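Local coordinates for BIFUNCTIONAL PROTEIN Proline utilization A (PutA) (Corynebacterium freiburgense, PDB 5UX5), which probably converts proline to glutamate through linked FAD-dependent proline dehydrogenase and NAD-dependent aldehyde dehydrogenase activities, with the intermediate channelled between the two active sites, at residues Thr741-Leu744 with Ile745-Thr748; Ala709-Asp712 with Val713-Ala717; Asp857-Glu860 with Leu861-Lys865; Leu213-Leu216 with Tyr217-Ala220. All blocks are in the same frame, centred on the assembly; numbering follows the deposited sequence.

Contact 1. Residues Thr741-Leu744 with Ile745-Thr748; sequences TDQL and IDAT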
loop_
_atom_site.group_PDB
_atom_site.type_symbol
_atom_site.label_atom_id
_atom_site.label_comp_id
_atom_site.label_asym_id
_atom_site.label_seq_id
_atom_site.Cartn_x
_atom_site.Cartn_y
_atom_site.Cartn_z
ATOM N N THR A 741 19.996 -0.370 -9.328
ATOM C CA THR A 741 20.671 -1.288 -8.419
ATOM C C THR A 741 21.353 -0.542 -7.277
ATOM O O THR A 741 21.231 -0.944 -6.111
ATOM C CB THR A 741 21.679 -2.146 -9.173
ATOM O OG1 THR A 741 21.125 -2.540 -10.441
ATOM C CG2 THR A 741 21.993 -3.383 -8.335
ATOM N N ASP A 742 22.062 0.551 -7.585
ATOM C CA ASP A 742 22.661 1.350 -6.521
ATOM C C ASP A 742 21.607 1.751 -5.495
ATOM O O ASP A 742 21.805 1.580 -4.284
ATOM C CB ASP A 742 23.322 2.606 -7.086
ATOM C CG ASP A 742 24.672 2.356 -7.715
ATOM O OD1 ASP A 742 25.395 1.378 -7.360
ATOM O OD2 ASP A 742 25.020 3.202 -8.569
ATOM N N GLN A 743 20.474 2.296 -5.966
ATOM C CA GLN A 743 19.430 2.768 -5.054
ATOM C C GLN A 743 18.813 1.630 -4.250
ATOM O O GLN A 743 18.527 1.794 -3.055
ATOM C CB GLN A 743 18.336 3.508 -5.828
ATOM C CG GLN A 743 18.786 4.835 -6.411
ATOM C CD GLN A 743 18.592 5.980 -5.441
ATOM O OE1 GLN A 743 19.318 6.093 -4.450
ATOM N NE2 GLN A 743 17.609 6.838 -5.715
ATOM N N LEU A 744 18.557 0.481 -4.894
ATOM C CA LEU A 744 18.043 -0.679 -4.173
ATOM C C LEU A 744 18.996 -1.093 -3.066
ATOM O O LEU A 744 18.571 -1.378 -1.940
ATOM C CB LEU A 744 17.812 -1.847 -5.131
ATOM C CG LEU A 744 17.516 -3.195 -4.461
ATOM C CD1 LEU A 744 16.211 -3.104 -3.690
ATOM C CD2 LEU A 744 17.492 -4.345 -5.461
ATOM N N ILE A 745 20.292 -1.109 -3.364
ATOM C CA ILE A 745 21.282 -1.448 -2.345
ATOM C C ILE A 745 21.219 -0.456 -1.189
ATOM O O ILE A 745 21.140 -0.849 -0.019
ATOM C CB ILE A 745 22.687 -1.520 -2.971
ATOM C CG1 ILE A 745 22.783 -2.749 -3.870
ATOM C CG2 ILE A 745 23.772 -1.532 -1.912
ATOM C CD1 ILE A 745 24.040 -2.845 -4.619
ATOM N N ASP A 746 21.197 0.847 -1.504
ATOM C CA ASP A 746 21.139 1.870 -0.462
ATOM C C ASP A 746 19.885 1.713 0.396
ATOM O O ASP A 746 19.937 1.775 1.632
ATOM C CB ASP A 746 21.210 3.254 -1.104
ATOM C CG ASP A 746 21.388 4.375 -0.078
ATOM O OD1 ASP A 746 21.786 4.076 1.068
ATOM O OD2 ASP A 746 21.155 5.560 -0.419
ATOM N N ALA A 747 18.741 1.505 -0.244
ATOM C CA ALA A 747 17.498 1.348 0.506
ATOM C C ALA A 747 17.520 0.101 1.392
ATOM O O ALA A 747 16.963 0.102 2.493
ATOM C CB ALA A 747 16.325 1.311 -0.468
ATOM N N THR A 748 18.117 -0.992 0.912
ATOM C CA THR A 748 18.109 -2.229 1.689
ATOM C C THR A 748 19.020 -2.132 2.912
ATOM O O THR A 748 18.642 -2.537 4.019
ATOM C CB THR A 748 18.507 -3.394 0.786
ATOM O OG1 THR A 748 17.588 -3.449 -0.297
ATOM C CG2 THR A 748 18.428 -4.705 1.528
#

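Contact 2. Residues Ala709-Asp712 with Val713-Ala717; sequences AVAD and VYKSA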
loop_
_atom_site.group_PDB
_atom_site.type_symbol
_atom_site.label_atom_id
_atom_site.label_comp_id
_atom_site.label_asym_id
_atom_site.label_seq_id
_atom_site.Cartn_x
_atom_site.Cartn_y
_atom_site.Cartn_z
ATOM N N ALA A 709 10.440 2.095 -8.808
ATOM C CA ALA A 709 10.653 0.651 -8.860
ATOM C C ALA A 709 11.402 0.160 -7.631
ATOM O O ALA A 709 10.968 -0.801 -6.984
ATOM C CB ALA A 709 11.401 0.263 -10.125
ATOM N N VAL A 710 12.479 0.859 -7.239
ATOM C CA VAL A 710 13.246 0.455 -6.055
ATOM C C VAL A 710 12.361 0.436 -4.812
ATOM O O VAL A 710 12.398 -0.508 -4.014
ATOM C CB VAL A 710 14.462 1.373 -5.843
ATOM C CG1 VAL A 710 14.937 1.272 -4.398
ATOM C CG2 VAL A 710 15.587 1.012 -6.783
ATOM N N ALA A 711 11.590 1.501 -4.597
ATOM C CA ALA A 711 10.696 1.531 -3.437
ATOM C C ALA A 711 9.697 0.368 -3.443
ATOM O O ALA A 711 9.409 -0.217 -2.394
ATOM C CB ALA A 711 9.948 2.862 -3.390
ATOM N N ASP A 712 9.156 0.011 -4.606
ATOM C CA ASP A 712 8.211 -1.096 -4.601
ATOM C C ASP A 712 8.922 -2.429 -4.534
ATOM O O ASP A 712 8.412 -3.354 -3.901
ATOM C CB ASP A 712 7.290 -1.049 -5.818
ATOM C CG ASP A 712 6.276 0.067 -5.726
ATOM O OD1 ASP A 712 5.795 0.376 -4.612
ATOM O OD2 ASP A 712 5.975 0.658 -6.774
ATOM N N VAL A 713 10.104 -2.550 -5.138
ATOM C CA VAL A 713 10.819 -3.814 -5.028
ATOM C C VAL A 713 11.245 -4.072 -3.588
ATOM O O VAL A 713 10.998 -5.154 -3.042
ATOM C CB VAL A 713 12.026 -3.855 -5.958
ATOM C CG1 VAL A 713 12.830 -5.019 -5.544
ATOM C CG2 VAL A 713 11.592 -3.954 -7.413
ATOM N N TYR A 714 11.832 -3.073 -2.919
ATOM C CA TYR A 714 12.381 -3.380 -1.604
ATOM C C TYR A 714 11.276 -3.551 -0.574
ATOM O O TYR A 714 11.352 -4.449 0.269
ATOM C CB TYR A 714 13.448 -2.334 -1.166
ATOM C CG TYR A 714 12.981 -1.106 -0.383
ATOM C CD1 TYR A 714 12.672 -1.189 0.965
ATOM C CD2 TYR A 714 12.906 0.143 -0.994
ATOM C CE1 TYR A 714 12.230 -0.089 1.661
ATOM C CE2 TYR A 714 12.484 1.256 -0.301
ATOM C CZ TYR A 714 12.147 1.139 1.035
ATOM O OH TYR A 714 11.723 2.251 1.757
ATOM N N LYS A 715 10.212 -2.762 -0.666
ATOM C CA LYS A 715 9.093 -2.959 0.246
ATOM C C LYS A 715 8.394 -4.293 0.020
ATOM O O LYS A 715 7.903 -4.885 0.979
ATOM C CB LYS A 715 8.075 -1.839 0.100
ATOM C CG LYS A 715 8.601 -0.491 0.540
ATOM C CD LYS A 715 7.580 0.649 0.463
ATOM C CE LYS A 715 8.287 1.989 0.634
ATOM N NZ LYS A 715 7.931 2.909 -0.477
ATOM N N SER A 716 8.352 -4.797 -1.226
ATOM C CA SER A 716 7.702 -6.082 -1.498
ATOM C C SER A 716 8.572 -7.264 -1.102
ATOM O O SER A 716 8.038 -8.340 -0.781
ATOM C CB SER A 716 7.337 -6.230 -2.977
ATOM O OG SER A 716 6.314 -5.339 -3.378
ATOM N N ALA A 717 9.899 -7.083 -1.142
ATOM C CA ALA A 717 10.815 -8.138 -0.765
ATOM C C ALA A 717 10.886 -8.317 0.738
ATOM O O ALA A 717 11.000 -9.454 1.222
ATOM C CB ALA A 717 12.216 -7.840 -1.305
#

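Contact 3. Residues Asp857-Glu860 with Leu861-Lys865; sequences DEVE and LWKEK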
loop_
_atom_site.group_PDB
_atom_site.type_symbol
_atom_site.label_atom_id
_atom_site.label_comp_id
_atom_site.label_asym_id
_atom_site.label_seq_id
_atom_site.Cartn_x
_atom_site.Cartn_y
_atom_site.Cartn_z
ATOM N N ASP A 857 3.243 -0.372 -24.445
ATOM C CA ASP A 857 3.265 -1.640 -25.178
ATOM C C ASP A 857 3.848 -2.764 -24.341
ATOM O O ASP A 857 3.405 -3.916 -24.447
ATOM C CB ASP A 857 4.033 -1.495 -26.491
ATOM C CG ASP A 857 3.360 -0.540 -27.435
ATOM O OD1 ASP A 857 2.125 -0.682 -27.597
ATOM O OD2 ASP A 857 4.037 0.350 -27.998
ATOM N N GLU A 858 4.884 -2.457 -23.556
ATOM C CA GLU A 858 5.457 -3.447 -22.655
ATOM C C GLU A 858 4.421 -3.892 -21.647
ATOM O O GLU A 858 4.280 -5.084 -21.356
ATOM C CB GLU A 858 6.665 -2.853 -21.938
ATOM C CG GLU A 858 7.776 -2.386 -22.837
ATOM C CD GLU A 858 9.021 -2.032 -22.054
ATOM O OE1 GLU A 858 8.888 -1.318 -21.032
ATOM O OE2 GLU A 858 10.126 -2.477 -22.442
ATOM N N VAL A 859 3.678 -2.939 -21.108
ATOM C CA VAL A 859 2.674 -3.259 -20.114
ATOM C C VAL A 859 1.577 -4.114 -20.732
ATOM O O VAL A 859 1.072 -5.051 -20.105
ATOM C CB VAL A 859 2.136 -1.952 -19.512
ATOM C CG1 VAL A 859 0.897 -2.208 -18.674
ATOM C CG2 VAL A 859 3.230 -1.287 -18.721
ATOM N N GLU A 860 1.202 -3.826 -21.981
ATOM C CA GLU A 860 0.110 -4.579 -22.571
ATOM C C GLU A 860 0.547 -6.010 -22.847
ATOM O O GLU A 860 -0.154 -6.964 -22.474
ATOM C CB GLU A 860 -0.401 -3.868 -23.830
ATOM C CG GLU A 860 -1.956 -3.762 -23.932
ATOM C CD GLU A 860 -2.653 -3.080 -22.719
ATOM O OE1 GLU A 860 -2.092 -2.138 -22.091
ATOM O OE2 GLU A 860 -3.792 -3.501 -22.398
ATOM N N LEU A 861 1.752 -6.178 -23.390
ATOM C CA LEU A 861 2.304 -7.516 -23.549
ATOM C C LEU A 861 2.359 -8.240 -22.207
ATOM O O LEU A 861 1.888 -9.381 -22.080
ATOM C CB LEU A 861 3.678 -7.420 -24.194
ATOM C CG LEU A 861 4.424 -8.717 -24.436
ATOM C CD1 LEU A 861 3.630 -9.618 -25.349
ATOM C CD2 LEU A 861 5.799 -8.393 -24.999
ATOM N N TRP A 862 2.878 -7.568 -21.172
ATOM C CA TRP A 862 2.983 -8.200 -19.858
ATOM C C TRP A 862 1.602 -8.594 -19.308
ATOM O O TRP A 862 1.454 -9.678 -18.736
ATOM C CB TRP A 862 3.741 -7.291 -18.867
ATOM C CG TRP A 862 4.031 -8.007 -17.557
ATOM C CD1 TRP A 862 5.062 -8.862 -17.306
ATOM C CD2 TRP A 862 3.271 -7.943 -16.349
ATOM N NE1 TRP A 862 5.000 -9.329 -16.017
ATOM C CE2 TRP A 862 3.907 -8.785 -15.408
ATOM C CE3 TRP A 862 2.117 -7.253 -15.968
ATOM C CZ2 TRP A 862 3.430 -8.964 -14.120
ATOM C CZ3 TRP A 862 1.644 -7.431 -14.687
ATOM C CH2 TRP A 862 2.302 -8.282 -13.774
ATOM N N LYS A 863 0.589 -7.715 -19.420
ATOM C CA LYS A 863 -0.746 -8.077 -18.921
ATOM C C LYS A 863 -1.264 -9.338 -19.590
ATOM O O LYS A 863 -1.941 -10.156 -18.951
ATOM C CB LYS A 863 -1.776 -6.965 -19.161
ATOM C CG LYS A 863 -1.645 -5.729 -18.298
ATOM C CD LYS A 863 -2.950 -4.892 -18.281
ATOM C CE LYS A 863 -3.755 -5.033 -19.604
ATOM N NZ LYS A 863 -5.212 -4.675 -19.530
ATOM N N GLU A 864 -0.923 -9.540 -20.857
ATOM C CA GLU A 864 -1.468 -10.686 -21.557
ATOM C C GLU A 864 -0.635 -11.935 -21.330
ATOM O O GLU A 864 -1.196 -13.026 -21.235
ATOM C CB GLU A 864 -1.578 -10.366 -23.058
ATOM C CG GLU A 864 -2.559 -11.252 -23.879
ATOM C CD GLU A 864 -4.053 -11.119 -23.439
ATOM O OE1 GLU A 864 -4.389 -10.264 -22.569
ATOM O OE2 GLU A 864 -4.898 -11.857 -23.995
ATOM N N LYS A 865 0.680 -11.809 -21.152
ATOM C CA LYS A 865 1.514 -13.000 -21.130
ATOM C C LYS A 865 1.843 -13.505 -19.724
ATOM O O LYS A 865 2.216 -14.677 -19.586
ATOM C CB LYS A 865 2.807 -12.753 -21.923
#

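Contact 4. Residues Leu213-Leu216 with Tyr217-Ala220; sequences LRPL and YRLA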
loop_
_atom_site.group_PDB
_atom_site.type_symbol
_atom_site.label_atom_id
_atom_site.label_comp_id
_atom_site.label_asym_id
_atom_site.label_seq_id
_atom_site.Cartn_x
_atom_site.Cartn_y
_atom_site.Cartn_z
ATOM N N LEU A 213 21.461 16.770 12.234
ATOM C CA LEU A 213 21.426 18.145 11.750
ATOM C C LEU A 213 22.263 19.121 12.579
ATOM O O LEU A 213 22.592 20.201 12.074
ATOM C CB LEU A 213 19.984 18.646 11.670
ATOM C CG LEU A 213 19.223 18.248 10.407
ATOM C CD1 LEU A 213 17.768 18.597 10.582
ATOM C CD2 LEU A 213 19.806 18.984 9.223
ATOM N N ARG A 214 22.643 18.767 13.813
ATOM C CA ARG A 214 23.445 19.677 14.633
ATOM C C ARG A 214 24.747 20.120 13.963
ATOM O O ARG A 214 25.049 21.321 14.016
ATOM C CB ARG A 214 23.729 19.036 16.001
ATOM C CG ARG A 214 22.552 19.015 16.954
ATOM C CD ARG A 214 22.916 18.359 18.269
ATOM N NE ARG A 214 21.743 18.085 19.084
ATOM C CZ ARG A 214 21.276 16.859 19.306
ATOM N NH1 ARG A 214 21.912 15.816 18.795
ATOM N NH2 ARG A 214 20.180 16.669 20.033
ATOM N N PRO A 215 25.529 19.262 13.306
ATOM C CA PRO A 215 26.700 19.794 12.584
ATOM C C PRO A 215 26.331 20.865 11.582
ATOM O O PRO A 215 27.102 21.811 11.390
ATOM C CB PRO A 215 27.304 18.564 11.891
ATOM C CG PRO A 215 26.647 17.384 12.487
ATOM C CD PRO A 215 25.544 17.789 13.397
ATOM N N LEU A 216 25.168 20.743 10.932
ATOM C CA LEU A 216 24.757 21.744 9.948
ATOM C C LEU A 216 24.429 23.086 10.604
ATOM O O LEU A 216 24.761 24.146 10.062
ATOM C CB LEU A 216 23.548 21.250 9.165
ATOM C CG LEU A 216 23.019 22.347 8.248
ATOM C CD1 LEU A 216 23.944 22.492 7.047
ATOM C CD2 LEU A 216 21.581 22.129 7.842
ATOM N N TYR A 217 23.743 23.064 11.748
ATOM C CA TYR A 217 23.384 24.309 12.415
ATOM C C TYR A 217 24.593 24.958 13.077
ATOM O O TYR A 217 24.680 26.183 13.141
ATOM C CB TYR A 217 22.273 24.048 13.433
ATOM C CG TYR A 217 20.898 23.838 12.824
ATOM C CD1 TYR A 217 20.525 22.600 12.290
ATOM C CD2 TYR A 217 19.967 24.870 12.791
ATOM C CE1 TYR A 217 19.280 22.402 11.736
ATOM C CE2 TYR A 217 18.725 24.683 12.246
ATOM C CZ TYR A 217 18.380 23.443 11.717
ATOM O OH TYR A 217 17.130 23.260 11.167
ATOM N N ARG A 218 25.546 24.156 13.541
ATOM C CA ARG A 218 26.790 24.705 14.053
ATOM C C ARG A 218 27.498 25.507 12.984
ATOM O O ARG A 218 28.144 26.525 13.286
ATOM C CB ARG A 218 27.686 23.576 14.532
ATOM C CG ARG A 218 27.264 23.054 15.839
ATOM C CD ARG A 218 28.041 21.873 16.206
ATOM N NE ARG A 218 27.339 21.190 17.267
ATOM C CZ ARG A 218 27.420 19.888 17.458
ATOM N NH1 ARG A 218 28.190 19.176 16.647
ATOM N NH2 ARG A 218 26.735 19.306 18.439
ATOM N N LEU A 219 27.454 25.016 11.733
ATOM C CA LEU A 219 28.096 25.748 10.647
ATOM C C LEU A 219 27.504 27.134 10.469
ATOM O O LEU A 219 28.231 28.073 10.121
ATOM C CB LEU A 219 27.997 24.984 9.337
ATOM C CG LEU A 219 28.834 23.720 9.169
ATOM C CD1 LEU A 219 28.683 23.304 7.734
ATOM C CD2 LEU A 219 30.301 23.921 9.504
ATOM N N ALA A 220 26.212 27.295 10.773
ATOM C CA ALA A 220 25.581 28.608 10.728
ATOM C C ALA A 220 25.941 29.473 11.931
ATOM O O ALA A 220 25.778 30.693 11.862
ATOM C CB ALA A 220 24.062 28.464 10.644
#

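Contact 1. Residues Thr741-Leu744 with Ile745-Thr748
The flat carbonyl group of L744 is met from opposite faces by one residue, T748: the backbone N reaches L744 O from one side of the carbonyl plane and the hydroxyl OG1 from the other. This is a threonine hydroxyl bonding to the carbonyl four residues back in an alpha helix, helix 740-750 of the aldehyde dehydrogenase part. T748 OG1 donates to L744 O at 2.8 Å, and the bond from T748 N to the same oxygen is 2.9 Å long. With chi1 at -58° the hydroxyl lies beside its own backbone N, which turns it toward the preceding turn and gives this buried group its partner. The L744 side chain runs alongside in the same direction, its CD1 3.7 Å from T748 OG1. The carboxylate of D746 takes the backbone N-H groups of G165 and E166, and Q743 NE2 bonds to A160 O, all in the proline dehydrogenase part; the same NE2 also bonds to D707 OD1 of helix 706-718. I745 reaches back over the first turn, placing its CD1 4.3 Å from T741 CG2.

Contact 2. Residues Ala709-Asp712 with Val713-Ala717
D712 O carries two bonds from a single residue, S716. The hydroxyl OG of S716 donates to it at 2.9 Å, the backbone N of S716 reaches it at 3.0 Å, and the two come from opposite faces of the carbonyl plane. Shorter still is the backbone bond from V713 N to A709 O, at 2.7 Å. S716 OG also accepts from the backbone N of I877, so the hydroxyl joins this helix turn to a separate part of the chain. The carboxylate of D712 turns elsewhere, its OD2 bonded to H852 NE2; K715 NZ stays 5.3 Å from D712 OD1, too far for the charges to touch.

One residue earlier the grip is looser. K715 N meets A711 O at 3.2 Å, from well above the carbonyl plane, and the lysine chain runs back past A711 O, extended until a bend at chi4, so that NZ ends 3.5 Å from A711 CB. Y714, with chi1 at 90°, swings its ring back along the first turn: A711 O stands over one face of the ring, and V710 O is at the edge, near the ring plane. On the apolar side Y714 CD2 approaches V710 CG1 at 4.1 Å, the two side chains crossing at a slant, while Y714 CE2 is 4.3 Å from A711 CB.

Helix 706-718 is the crossover of a beta-alpha-beta unit between the parallel strands 696-700 and 728-734. V713 rests on I698 and V731 of these strands, A709 on V700, and V710 and Y714 are covered by helix 740-750.

Contact 3. Residues Asp857-Glu860 with Leu861-Lys865
K863 N bonds to V859 O at 2.8 Å, in the middle of a short alpha helix, 856-865, that links the parallel strands 845-852 and 870-873 as the crossover of a beta-alpha-beta unit in the aldehyde dehydrogenase part. The bonds on either side are of the same kind, W862 N to E858 O at 2.9 Å and E864 N to E860 O at 3.1 Å.

On the outer surface E860 and K863 run side by side and form a long salt bridge three residues apart, OE2 to NZ at 3.4 Å. E860 OE2 also lies 3.2 Å from K863 CE, the carbon that bears the ammonium group. Both chains bend to reach this point, the glutamate at chi2 (56°) and the lysine at chi3 (-30°). E864, one turn beyond E860, leads its carboxylate to a different partner, R972, in a second salt bridge that ties the helix end to strand 965-980.

The inward-facing side is led by W862. With CG anti to the backbone N, chi1 -172°, its indole leaves the first turn and lies against A871 and I873 of strand 870-873 and I837 of helix 833-841, where NE1 is bonded to Q840 OE1. E858 OE1 is held by the hydroxyls of S853 and T701. V859 also rests on I873, and its CG1 comes within 4.4 Å of K863 CG.

Contact 4. Residues Leu213-Leu216 with Tyr217-Ala220
Y217 carries its ring beside its own backbone N, chi1 -75°, which swings the ring back along the helix to L213; R218 does the same, chi1 -77°, and then runs extended so that its guanidinium arrives above R214. The tyrosine meets L213 with its edge: L213 O and C lie near the ring plane, and Y217 CE1 packs 3.8 Å from L213 CB. The face of the R218 guanidinium is laid over the R214 side chain, NH2 lying 3.9 Å from R214 CB. The two guanidinium planes are only 21° apart, yet like charges are kept separate, R214 NE to R218 NH2 being 5.2 Å, and each arginine has its own acid, E252 for R214 and E254 for R218. P215 has no N-H to give, and the helix is kinked here; L216 N makes a weak bond to L213 O. The next two residues bond in the usual way, Y217 N to L213 O at 3.1 Å and R218 N to R214 O at 2.9 Å. L216 and Y217 rest on I229 of strand 228-232, while helices 164-178 and 239-251 pack alongside, as expected of an outer helix of the beta-alpha barrel of proline dehydrogenase.

How the contacts relate
Contacts 1 and 2 form one packed pair, their centres 10 Å apart: A747 CB lies 3.7 Å from Y714 CD2, and L744 CD1 is 3.8 Å from Y714 CB. Contact 3 belongs to the same aldehyde dehydrogenase part but stands apart, its nearest atoms about 11 Å from those of contact 2. Contact 4 lies in the proline dehydrogenase barrel, with its nearest atoms about 17 Å from contact 1, whose D746 and Q743 bond to that part, placing contact 1 at the interface of the two catalytic parts. The Y217 side chain of contact 4 is about 13 Å from the bound FAD, whereas NAD occupies a separate pocket in the aldehyde dehydrogenase part.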